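Local coordinates for protein transcriptional regulator (Thermus thermophilus, PDB 2H0A) that probably acts as a CcpA-like transcriptional regulator of the LacI type, built around a periplasmic-binding-protein-like domain that would be expected to sense a small effector, at residues L17-E22 with P232-G237; I116-V121 with R150-D155. One frame throughout, in Å; residues are numbered along the deposited sequence.

Contact 1. Residues L17-E22 with P232-G237; sequences LVEGIE and PVEAMG
G20 and G237 mark a close helix-helix crossing in one lobe of the periplasmic-binding-protein-like fold, where helix 12-25 lies against the first turn of helix 233-248. The axes of 17-22 and 233-237 approach to 6.6 Å at a crossing angle of -45°, with no conventional hydrogen bond between them. Neither glycine has a side chain, and a CB on either would point at the other helix, so backbone meets backbone. CA of G20 lies 3.3 Å from the carbonyl O of E234, and CA of G237 sits 3.6 Å from O of L17 in a nearly straight CA-H...O contact. On one flank L17, its CG anti to the backbone N (chi1 -155°), crosses V233 at about a right angle and brings CD1 to 3.4 Å from V233 CG1. I21 adds CG1, 3.4 Å from the carbonyl O of G237. The carboxylates of E19 and E234 come near each other, OE2 to OE2 5.0 Å, yet each has its own salt bridge, E19 with R15 and E234 with R16. The whole is a close, glycine-mediated helix crossing with CA-H...O contacts, set within one lobe of the fold.

Contact 2. Residues I116-V121 with R150-D155; sequences IFAIAV and RPFSPD
Chi3 of R150, at 60°, bends the chain so that NE turns away from an extended course, and the guanidinium lies flat over the end of I116. The I116 CD1 methyl sits over the centre of one guanidinium face, 3.7 Å from R150 CZ, and the two side chains cross at about a right angle. F152 has CG anti to the backbone N (chi1 -164°), which starts its ring toward strand 116-121. The ring meets the strand mainly through CE1 and CZ: CE1 is 3.3 Å from the carbonyl O of I116, which lies at the ring edge near its plane, and CZ is 3.5 Å from A118 CB, which approaches obliquely. F141 of helix 133-147 packs edge-to-face with the same ring, tying the loop to the helix before it. The polar rim of the R150 guanidinium is occupied in turn, NH1 donating to the carbonyls of F112 and A110 and NH2 bonding weakly to that of G114. An alanine at R150 would probably leave the F112 and A110 carbonyls without this donor and the I116 methyl without its flat cover. The loop 150-155 links helix 133-147 to strand 157-160, which runs parallel beside strand 116-121, so the contact closes a beta-alpha-beta crossover at the start of its first strand. No hydrogen bond joins the two segments; the chemistry implies a junction held by an apolar methyl contact, a carbonyl O at a ring edge and a methyl over the guanidinium face, while the arginine's hydrogen bonds fasten the loop to the chain just before the strand.

How the contacts relate
Both contacts are largely buried, but contact 1 lies nearer the middle of the chain, its centre about 13 Å from the chain's centre against about 18 Å for contact 2. They share no helix or strand and sit on opposite sides of that centre, with their own centres about 31 Å apart. Contact 1 brings together segments some 210 residues apart and encloses contact 2, which joins neighbouring parts of one crossover. Their chemistry follows their place: two helices pressed backbone to backbone, with two like-charged carboxylates beside them, each bridged to an arginine of helix 12-25, in one case; in the other, a loop laid beside a strand near the sheet's margin through an aromatic ring and a guanidinium.

Contact 1. Residues L17-E22 with P232-G237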
ATOM      1  N   LEU A  17       2.665   0.368 -17.067  1.00 42.71           N
ATOM      2  CA  LEU A  17       1.793  -0.475 -17.875  1.00 41.96           C
ATOM      3  C   LEU A  17       0.810   0.373 -18.663  1.00 41.71           C
ATOM      4  O   LEU A  17       0.608   0.159 -19.854  1.00 41.41           O
ATOM      5  CB  LEU A  17       1.029  -1.446 -16.976  1.00 42.13           C
ATOM      6  CG  LEU A  17       0.561  -2.747 -17.629  1.00 44.10           C
ATOM      7  CD1 LEU A  17       1.781  -3.576 -18.016  1.00 45.02           C
ATOM      8  CD2 LEU A  17      -0.313  -3.530 -16.671  1.00 43.98           C
ATOM      9  N   VAL A  18       0.214   1.350 -17.988  1.00 42.08           N
ATOM     10  CA  VAL A  18      -0.762   2.244 -18.599  1.00 41.02           C
ATOM     11  C   VAL A  18      -0.109   3.256 -19.526  1.00 42.31           C
ATOM     12  O   VAL A  18      -0.703   3.671 -20.519  1.00 42.29           O
ATOM     13  CB  VAL A  18      -1.554   2.997 -17.528  1.00 40.72           C
ATOM     14  CG1 VAL A  18      -2.405   4.068 -18.178  1.00 41.30           C
ATOM     15  CG2 VAL A  18      -2.425   2.028 -16.744  1.00 37.31           C
ATOM     16  N   GLU A  19       1.107   3.676 -19.201  1.00 43.79           N
ATOM     17  CA  GLU A  19       1.801   4.612 -20.067  1.00 46.12           C
ATOM     18  C   GLU A  19       1.965   3.882 -21.388  1.00 47.82           C
ATOM     19  O   GLU A  19       1.843   4.478 -22.461  1.00 48.67           O
ATOM     20  CB  GLU A  19       3.176   4.966 -19.504  1.00 47.38           C
ATOM     21  CG  GLU A  19       3.945   5.977 -20.350  1.00 51.05           C
ATOM     22  CD  GLU A  19       5.286   6.363 -19.735  1.00 54.48           C
ATOM     23  OE1 GLU A  19       5.291   6.858 -18.586  1.00 56.57           O
ATOM     24  OE2 GLU A  19       6.335   6.176 -20.398  1.00 55.43           O
ATOM     25  N   GLY A  20       2.226   2.577 -21.293  1.00 48.19           N
ATOM     26  CA  GLY A  20       2.400   1.757 -22.475  1.00 48.53           C
ATOM     27  C   GLY A  20       1.125   1.649 -23.287  1.00 49.99           C
ATOM     28  O   GLY A  20       1.169   1.656 -24.512  1.00 50.63           O
ATOM     29  N   ILE A  21      -0.011   1.550 -22.604  1.00 51.09           N
ATOM     30  CA  ILE A  21      -1.312   1.443 -23.260  1.00 51.73           C
ATOM     31  C   ILE A  21      -1.743   2.783 -23.840  1.00 54.15           C
ATOM     32  O   ILE A  21      -2.188   2.857 -24.985  1.00 54.27           O
ATOM     33  CB  ILE A  21      -2.398   0.978 -22.272  1.00 49.81           C
ATOM     34  CG1 ILE A  21      -2.101  -0.444 -21.794  1.00 48.36           C
ATOM     35  CG2 ILE A  21      -3.754   1.059 -22.928  1.00 49.09           C
ATOM     36  CD1 ILE A  21      -3.025  -0.942 -20.711  1.00 46.54           C
ATOM     37  N   GLU A  22      -1.620   3.842 -23.042  1.00 56.53           N
ATOM     38  CA  GLU A  22      -1.998   5.179 -23.493  1.00 58.93           C
ATOM     39  C   GLU A  22      -1.216   5.537 -24.740  1.00 58.00           C
ATOM     40  O   GLU A  22      -1.779   5.970 -25.741  1.00 57.06           O
ATOM     41  CB  GLU A  22      -1.707   6.219 -22.411  1.00 62.23           C
ATOM     42  CG  GLU A  22      -2.502   6.020 -21.130  1.00 68.59           C
ATOM     43  CD  GLU A  22      -2.385   7.207 -20.183  1.00 71.94           C
ATOM     44  OE1 GLU A  22      -1.244   7.613 -19.865  1.00 73.98           O
ATOM     45  OE2 GLU A  22      -3.436   7.732 -19.750  1.00 72.53           O
ATOM     46  N   PRO A 232       9.897  -5.318 -19.510  1.00 37.21           N
ATOM     47  CA  PRO A 232       9.502  -4.327 -20.526  1.00 36.01           C
ATOM     48  C   PRO A 232       8.018  -4.037 -20.348  1.00 35.71           C
ATOM     49  O   PRO A 232       7.210  -4.307 -21.236  1.00 35.36           O
ATOM     50  CB  PRO A 232       9.790  -5.056 -21.830  1.00 36.33           C
ATOM     51  CG  PRO A 232       9.427  -6.496 -21.469  1.00 35.58           C
ATOM     52  CD  PRO A 232      10.028  -6.668 -20.103  1.00 35.76           C
ATOM     53  N   VAL A 233       7.676  -3.489 -19.188  1.00 37.50           N
ATOM     54  CA  VAL A 233       6.290  -3.201 -18.813  1.00 38.58           C
ATOM     55  C   VAL A 233       5.490  -2.306 -19.758  1.00 39.44           C
ATOM     56  O   VAL A 233       4.326  -2.579 -20.030  1.00 39.79           O
ATOM     57  CB  VAL A 233       6.235  -2.629 -17.378  1.00 38.26           C
ATOM     58  CG1 VAL A 233       4.808  -2.563 -16.894  1.00 38.55           C
ATOM     59  CG2 VAL A 233       7.059  -3.501 -16.446  1.00 36.52           C
ATOM     60  N   GLU A 234       6.100  -1.243 -20.260  1.00 40.25           N
ATOM     61  CA  GLU A 234       5.399  -0.365 -21.186  1.00 40.86           C
ATOM     62  C   GLU A 234       5.087  -1.139 -22.460  1.00 39.09           C
ATOM     63  O   GLU A 234       3.945  -1.145 -22.929  1.00 39.36           O
ATOM     64  CB  GLU A 234       6.247   0.868 -21.513  1.00 43.36           C
ATOM     65  CG  GLU A 234       6.626   1.691 -20.295  1.00 48.47           C
ATOM     66  CD  GLU A 234       7.855   1.157 -19.580  1.00 52.62           C
ATOM     67  OE1 GLU A 234       7.998  -0.081 -19.474  1.00 55.33           O
ATOM     68  OE2 GLU A 234       8.677   1.975 -19.111  1.00 54.60           O
ATOM     69  N   ALA A 235       6.104  -1.805 -23.005  1.00 37.43           N
ATOM     70  CA  ALA A 235       5.945  -2.600 -24.228  1.00 36.58           C
ATOM     71  C   ALA A 235       4.866  -3.665 -24.030  1.00 35.37           C
ATOM     72  O   ALA A 235       4.142  -4.017 -24.968  1.00 34.49           O
ATOM     73  CB  ALA A 235       7.278  -3.254 -24.608  1.00 34.56           C
ATOM     74  N   MET A 236       4.771  -4.181 -22.802  1.00 33.94           N
ATOM     75  CA  MET A 236       3.770  -5.190 -22.472  1.00 32.59           C
ATOM     76  C   MET A 236       2.379  -4.561 -22.545  1.00 32.72           C
ATOM     77  O   MET A 236       1.437  -5.185 -23.021  1.00 31.33           O
ATOM     78  CB  MET A 236       4.026  -5.763 -21.069  1.00 31.70           C
ATOM     79  CG  MET A 236       5.268  -6.655 -20.963  1.00 29.33           C
ATOM     80  SD  MET A 236       5.607  -7.255 -19.285  1.00 23.58           S
ATOM     81  CE  MET A 236       4.158  -8.217 -19.046  1.00 24.07           C
ATOM     82  N   GLY A 237       2.264  -3.317 -22.076  1.00 32.95           N
ATOM     83  CA  GLY A 237       0.993  -2.609 -22.119  1.00 31.94           C
ATOM     84  C   GLY A 237       0.671  -2.238 -23.557  1.00 32.95           C
ATOM     85  O   GLY A 237      -0.452  -2.443 -24.031  1.00 31.91           O
TER

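Contact 2. Residues I116-V121 with R150-D155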
ATOM      1  N   ILE A 116      24.088 -16.219  -0.540  1.00 37.29           N
ATOM      2  CA  ILE A 116      23.037 -15.597  -1.319  1.00 36.55           C
ATOM      3  C   ILE A 116      21.681 -15.698  -0.612  1.00 36.63           C
ATOM      4  O   ILE A 116      21.236 -16.793  -0.241  1.00 36.02           O
ATOM      5  CB  ILE A 116      22.947 -16.266  -2.692  1.00 35.24           C
ATOM      6  CG1 ILE A 116      24.296 -16.137  -3.407  1.00 34.08           C
ATOM      7  CG2 ILE A 116      21.812 -15.654  -3.490  1.00 35.32           C
ATOM      8  CD1 ILE A 116      24.452 -17.032  -4.620  1.00 32.57           C
ATOM      9  N   PHE A 117      21.039 -14.547  -0.417  1.00 35.05           N
ATOM     10  CA  PHE A 117      19.738 -14.484   0.235  1.00 34.32           C
ATOM     11  C   PHE A 117      18.719 -13.989  -0.773  1.00 35.31           C
ATOM     12  O   PHE A 117      19.072 -13.388  -1.787  1.00 35.82           O
ATOM     13  CB  PHE A 117      19.749 -13.514   1.421  1.00 31.88           C
ATOM     14  CG  PHE A 117      20.703 -13.886   2.515  1.00 29.17           C
ATOM     15  CD1 PHE A 117      22.036 -13.509   2.451  1.00 28.15           C
ATOM     16  CD2 PHE A 117      20.264 -14.612   3.618  1.00 29.37           C
ATOM     17  CE1 PHE A 117      22.917 -13.839   3.460  1.00 29.76           C
ATOM     18  CE2 PHE A 117      21.138 -14.950   4.638  1.00 30.60           C
ATOM     19  CZ  PHE A 117      22.473 -14.561   4.558  1.00 30.91           C
ATOM     20  N   ALA A 118      17.450 -14.230  -0.476  1.00 35.90           N
ATOM     21  CA  ALA A 118      16.376 -13.808  -1.351  1.00 36.84           C
ATOM     22  C   ALA A 118      15.205 -13.256  -0.545  1.00 37.48           C
ATOM     23  O   ALA A 118      14.962 -13.666   0.600  1.00 35.94           O
ATOM     24  CB  ALA A 118      15.917 -14.978  -2.208  1.00 36.09           C
ATOM     25  N   ILE A 119      14.490 -12.313  -1.149  1.00 39.23           N
ATOM     26  CA  ILE A 119      13.333 -11.706  -0.515  1.00 41.22           C
ATOM     27  C   ILE A 119      12.114 -12.066  -1.359  1.00 43.27           C
ATOM     28  O   ILE A 119      12.098 -11.846  -2.572  1.00 43.59           O
ATOM     29  CB  ILE A 119      13.471 -10.159  -0.422  1.00 40.02           C
ATOM     30  CG1 ILE A 119      14.782  -9.791   0.277  1.00 40.72           C
ATOM     31  CG2 ILE A 119      12.304  -9.574   0.369  1.00 39.55           C
ATOM     32  CD1 ILE A 119      15.003  -8.317   0.441  1.00 41.38           C
ATOM     33  N   ALA A 120      11.108 -12.641  -0.709  1.00 45.15           N
ATOM     34  CA  ALA A 120       9.883 -13.042  -1.381  1.00 47.06           C
ATOM     35  C   ALA A 120       8.729 -12.149  -0.942  1.00 49.52           C
ATOM     36  O   ALA A 120       8.457 -12.005   0.252  1.00 48.16           O
ATOM     37  CB  ALA A 120       9.576 -14.496  -1.064  1.00 45.96           C
ATOM     38  N   VAL A 121       8.057 -11.546  -1.913  1.00 54.14           N
ATOM     39  CA  VAL A 121       6.934 -10.665  -1.622  1.00 59.60           C
ATOM     40  C   VAL A 121       5.659 -11.469  -1.383  1.00 64.64           C
ATOM     41  O   VAL A 121       5.273 -12.308  -2.200  1.00 65.08           O
ATOM     42  CB  VAL A 121       6.706  -9.670  -2.767  1.00 58.68           C
ATOM     43  CG1 VAL A 121       5.546  -8.750  -2.433  1.00 58.36           C
ATOM     44  CG2 VAL A 121       7.978  -8.868  -3.008  1.00 57.99           C
ATOM     45  N   ARG A 150      25.592 -23.827  -6.117  1.00 46.01           N
ATOM     46  CA  ARG A 150      25.302 -23.078  -4.900  1.00 42.95           C
ATOM     47  C   ARG A 150      23.810 -23.089  -4.595  1.00 42.08           C
ATOM     48  O   ARG A 150      23.175 -22.036  -4.544  1.00 41.94           O
ATOM     49  CB  ARG A 150      25.779 -21.639  -5.056  1.00 41.31           C
ATOM     50  CG  ARG A 150      27.181 -21.525  -5.635  1.00 40.13           C
ATOM     51  CD  ARG A 150      27.613 -20.070  -5.779  1.00 37.47           C
ATOM     52  NE  ARG A 150      27.618 -19.369  -4.496  1.00 36.86           N
ATOM     53  CZ  ARG A 150      28.011 -18.112  -4.338  1.00 37.40           C
ATOM     54  NH1 ARG A 150      28.429 -17.413  -5.385  1.00 37.02           N
ATOM     55  NH2 ARG A 150      28.009 -17.557  -3.136  1.00 37.38           N
ATOM     56  N   PRO A 151      23.233 -24.282  -4.377  1.00 40.65           N
ATOM     57  CA  PRO A 151      21.806 -24.420  -4.077  1.00 40.71           C
ATOM     58  C   PRO A 151      21.312 -23.531  -2.938  1.00 42.52           C
ATOM     59  O   PRO A 151      22.015 -23.308  -1.949  1.00 41.69           O
ATOM     60  CB  PRO A 151      21.655 -25.910  -3.776  1.00 37.45           C
ATOM     61  CG  PRO A 151      22.996 -26.290  -3.266  1.00 39.05           C
ATOM     62  CD  PRO A 151      23.926 -25.569  -4.206  1.00 38.45           C
ATOM     63  N   PHE A 152      20.090 -23.030  -3.103  1.00 44.77           N
ATOM     64  CA  PHE A 152      19.442 -22.146  -2.140  1.00 46.84           C
ATOM     65  C   PHE A 152      18.801 -22.936  -0.996  1.00 48.35           C
ATOM     66  O   PHE A 152      18.607 -24.148  -1.088  1.00 49.78           O
ATOM     67  CB  PHE A 152      18.366 -21.311  -2.854  1.00 45.95           C
ATOM     68  CG  PHE A 152      17.901 -20.107  -2.078  1.00 44.35           C
ATOM     69  CD1 PHE A 152      18.740 -19.008  -1.901  1.00 44.23           C
ATOM     70  CD2 PHE A 152      16.626 -20.069  -1.530  1.00 42.35           C
ATOM     71  CE1 PHE A 152      18.312 -17.887  -1.188  1.00 42.82           C
ATOM     72  CE2 PHE A 152      16.188 -18.952  -0.815  1.00 41.86           C
ATOM     73  CZ  PHE A 152      17.032 -17.860  -0.645  1.00 42.17           C
ATOM     74  N   SER A 153      18.470 -22.235   0.080  1.00 48.25           N
ATOM     75  CA  SER A 153      17.845 -22.854   1.233  1.00 48.10           C
ATOM     76  C   SER A 153      16.847 -21.882   1.838  1.00 47.79           C
ATOM     77  O   SER A 153      17.056 -20.676   1.817  1.00 46.82           O
ATOM     78  CB  SER A 153      18.904 -23.227   2.271  1.00 48.84           C
ATOM     79  OG  SER A 153      18.297 -23.786   3.423  1.00 50.96           O
ATOM     80  N   PRO A 154      15.741 -22.396   2.386  1.00 48.14           N
ATOM     81  CA  PRO A 154      14.732 -21.523   2.991  1.00 47.81           C
ATOM     82  C   PRO A 154      15.240 -20.749   4.207  1.00 47.49           C
ATOM     83  O   PRO A 154      14.588 -19.811   4.666  1.00 46.93           O
ATOM     84  CB  PRO A 154      13.605 -22.492   3.333  1.00 47.52           C
ATOM     85  CG  PRO A 154      14.323 -23.765   3.587  1.00 47.79           C
ATOM     86  CD  PRO A 154      15.327 -23.805   2.471  1.00 47.98           C
ATOM     87  N   ASP A 155      16.402 -21.134   4.726  1.00 47.58           N
ATOM     88  CA  ASP A 155      16.954 -20.435   5.880  1.00 48.45           C
ATOM     89  C   ASP A 155      17.678 -19.162   5.439  1.00 46.53           C
ATOM     90  O   ASP A 155      18.214 -18.428   6.264  1.00 47.13           O
ATOM     91  CB  ASP A 155      17.913 -21.335   6.660  1.00 52.23           C
ATOM     92  CG  ASP A 155      19.243 -21.516   5.959  1.00 57.45           C
ATOM     93  OD1 ASP A 155      19.251 -22.069   4.838  1.00 59.98           O
ATOM     94  OD2 ASP A 155      20.281 -21.101   6.530  1.00 60.12           O
TER